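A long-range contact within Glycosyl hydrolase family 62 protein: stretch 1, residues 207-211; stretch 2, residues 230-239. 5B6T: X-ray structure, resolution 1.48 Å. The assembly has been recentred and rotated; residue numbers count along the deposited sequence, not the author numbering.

Stretch 1, residues 207-211: EYLLL
Stretch 2 230-239: SIAGPWRALA

Two stretches of chain can be held together without a single direct hydrogen bond when each offers an aromatic face to the aliphatic carbon of the other. Here the extended stretch 207-211 (phi near -110 to -135°, psi 126 to 161°), strand through Y208-L211 and continuing beyond, meets the 230-239 segment, burying 369 Å² in all. Y208 and L210 both point toward the partner; Y208 CA is 6.4 Å from I231 CA and L210 CA 7.9 Å from W235 CA, numbering rising together. L210 (t, chi2 66°) sets CB over one face of the W235 indole (m, chi2 99°), 3.7 Å from the six-ring centroid; Y208 O lies at that ring's edge, near its plane, 3.6 Å from W235 CZ3. Reciprocally, I231 (m, t) lays CG1 over the Y208 ring (m, chi2 85°), 3.5 Å from its centroid. L209 (t, p) points away at CB, yet its CD1 returns to 4.0 Å from L238 CD2 (L238 also t, p). L209, L210 and I231 are buried, and their aliphatic side chains need no polar partner.

I231 sits within a type I turn, S230 to G233: G233 N donates a hydrogen bond to S230 O (3.0 Å), A232 N to S230 OG (3.0 Å). G233, at 83/-170°, suits glycine: a CB would jam against A232 O. A cis peptide leads into P234. At the polar edge, one water donates to E207 OE2 and accepts from R236 NH1, its O 3.2 Å from each.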

# COMPACT_ATOMS: atom_id res chain seq x y z
N GLU A 207 -5.70 4.00 19.18
CA GLU A 207 -6.51 3.59 18.04
C GLU A 207 -5.67 3.29 16.81
O GLU A 207 -4.54 3.79 16.66
CB GLU A 207 -7.49 4.68 17.65
CG GLU A 207 -8.69 4.82 18.57
CD GLU A 207 -9.53 5.99 18.14
OE1 GLU A 207 -8.99 7.12 18.15
OE2 GLU A 207 -10.70 5.78 17.75
N TYR A 208 -6.29 2.54 15.91
CA TYR A 208 -5.74 2.16 14.62
C TYR A 208 -6.66 2.63 13.50
O TYR A 208 -7.88 2.76 13.69
CB TYR A 208 -5.55 0.64 14.56
CG TYR A 208 -4.56 0.18 15.61
CD1 TYR A 208 -4.98 -0.08 16.90
CD2 TYR A 208 -3.20 0.08 15.33
CE1 TYR A 208 -4.10 -0.47 17.89
CE2 TYR A 208 -2.29 -0.30 16.32
CZ TYR A 208 -2.75 -0.56 17.60
OH TYR A 208 -1.87 -0.92 18.59
N LEU A 209 -6.06 2.89 12.35
CA LEU A 209 -6.76 3.33 11.13
C LEU A 209 -6.65 2.22 10.06
O LEU A 209 -5.56 1.77 9.77
CB LEU A 209 -6.11 4.60 10.60
CG LEU A 209 -6.66 5.18 9.30
CD1 LEU A 209 -8.10 5.65 9.41
CD2 LEU A 209 -5.78 6.31 8.82
N LEU A 210 -7.79 1.82 9.49
CA LEU A 210 -7.84 0.91 8.33
C LEU A 210 -8.32 1.70 7.11
O LEU A 210 -9.36 2.35 7.17
CB LEU A 210 -8.84 -0.23 8.59
CG LEU A 210 -9.20 -1.12 7.40
CD1 LEU A 210 -8.01 -1.93 6.93
CD2 LEU A 210 -10.35 -2.04 7.80
N LEU A 211 -7.54 1.65 6.03
CA LEU A 211 -7.95 2.15 4.73
C LEU A 211 -8.09 0.97 3.81
O LEU A 211 -7.38 -0.02 3.94
CB LEU A 211 -6.89 3.10 4.13
CG LEU A 211 -6.40 4.21 5.06
CD1 LEU A 211 -5.29 5.03 4.40
CD2 LEU A 211 -7.56 5.10 5.55
N SER A 230 -8.22 -1.89 18.42
CA SER A 230 -7.30 -3.01 18.22
C SER A 230 -7.05 -3.27 16.74
O SER A 230 -7.93 -3.10 15.89
CB SER A 230 -7.92 -4.28 18.81
OG SER A 230 -7.14 -5.44 18.54
N ILE A 231 -5.86 -3.76 16.44
CA ILE A 231 -5.55 -4.21 15.09
C ILE A 231 -6.50 -5.35 14.67
O ILE A 231 -6.81 -5.50 13.48
CB ILE A 231 -4.06 -4.62 14.99
CG1 ILE A 231 -3.13 -3.43 15.28
CG2 ILE A 231 -3.79 -5.21 13.61
CD1 ILE A 231 -1.68 -3.80 15.57
N ALA A 232 -6.96 -6.14 15.64
CA ALA A 232 -7.88 -7.24 15.39
C ALA A 232 -9.34 -6.81 15.25
O ALA A 232 -10.20 -7.66 15.03
CB ALA A 232 -7.75 -8.29 16.50
N GLY A 233 -9.62 -5.51 15.31
CA GLY A 233 -10.98 -5.03 15.18
C GLY A 233 -11.70 -5.13 16.51
O GLY A 233 -11.08 -5.36 17.54
N PRO A 234 -13.02 -4.91 16.50
CA PRO A 234 -13.91 -4.64 15.40
C PRO A 234 -13.66 -3.23 14.83
O PRO A 234 -13.25 -2.33 15.56
CB PRO A 234 -15.29 -4.75 16.06
CG PRO A 234 -15.08 -4.27 17.44
CD PRO A 234 -13.67 -4.66 17.81
N TRP A 235 -13.93 -3.06 13.55
CA TRP A 235 -13.71 -1.80 12.85
C TRP A 235 -14.98 -0.98 12.78
O TRP A 235 -16.04 -1.51 12.42
CB TRP A 235 -13.18 -2.08 11.42
CG TRP A 235 -11.82 -2.70 11.47
CD1 TRP A 235 -11.50 -4.03 11.36
CD2 TRP A 235 -10.59 -2.01 11.72
NE1 TRP A 235 -10.15 -4.20 11.53
CE2 TRP A 235 -9.56 -2.98 11.73
CE3 TRP A 235 -10.25 -0.69 11.94
CZ2 TRP A 235 -8.23 -2.64 11.98
CZ3 TRP A 235 -8.94 -0.34 12.15
CH2 TRP A 235 -7.93 -1.31 12.18
N ARG A 236 -14.89 0.31 13.11
CA ARG A 236 -16.03 1.20 13.02
C ARG A 236 -15.81 2.18 11.89
O ARG A 236 -14.72 2.73 11.76
CB ARG A 236 -16.21 1.95 14.31
CG ARG A 236 -17.49 2.76 14.33
CD ARG A 236 -17.72 3.39 15.70
NE ARG A 236 -16.76 4.41 16.05
CZ ARG A 236 -16.68 4.99 17.25
NH1 ARG A 236 -15.77 5.91 17.45
NH2 ARG A 236 -17.49 4.62 18.24
N ALA A 237 -16.84 2.42 11.08
CA ALA A 237 -16.72 3.36 9.96
C ALA A 237 -16.19 4.71 10.43
O ALA A 237 -16.57 5.19 11.51
CB ALA A 237 -18.08 3.55 9.25
N LEU A 238 -15.29 5.30 9.65
CA LEU A 238 -14.83 6.65 9.87
C LEU A 238 -15.40 7.42 8.69
O LEU A 238 -16.56 7.91 8.78
CB LEU A 238 -13.30 6.70 9.98
CG LEU A 238 -12.71 8.08 10.29
CD1 LEU A 238 -13.08 8.50 11.71
CD2 LEU A 238 -11.21 8.10 10.08
N ALA A 239 -14.68 7.48 7.58
CA ALA A 239 -15.19 8.05 6.33
C ALA A 239 -15.22 6.93 5.31
O ALA A 239 -14.22 6.56 4.70
CB ALA A 239 -14.32 9.20 5.87
O HOH W 1 -13.10 6.92 15.94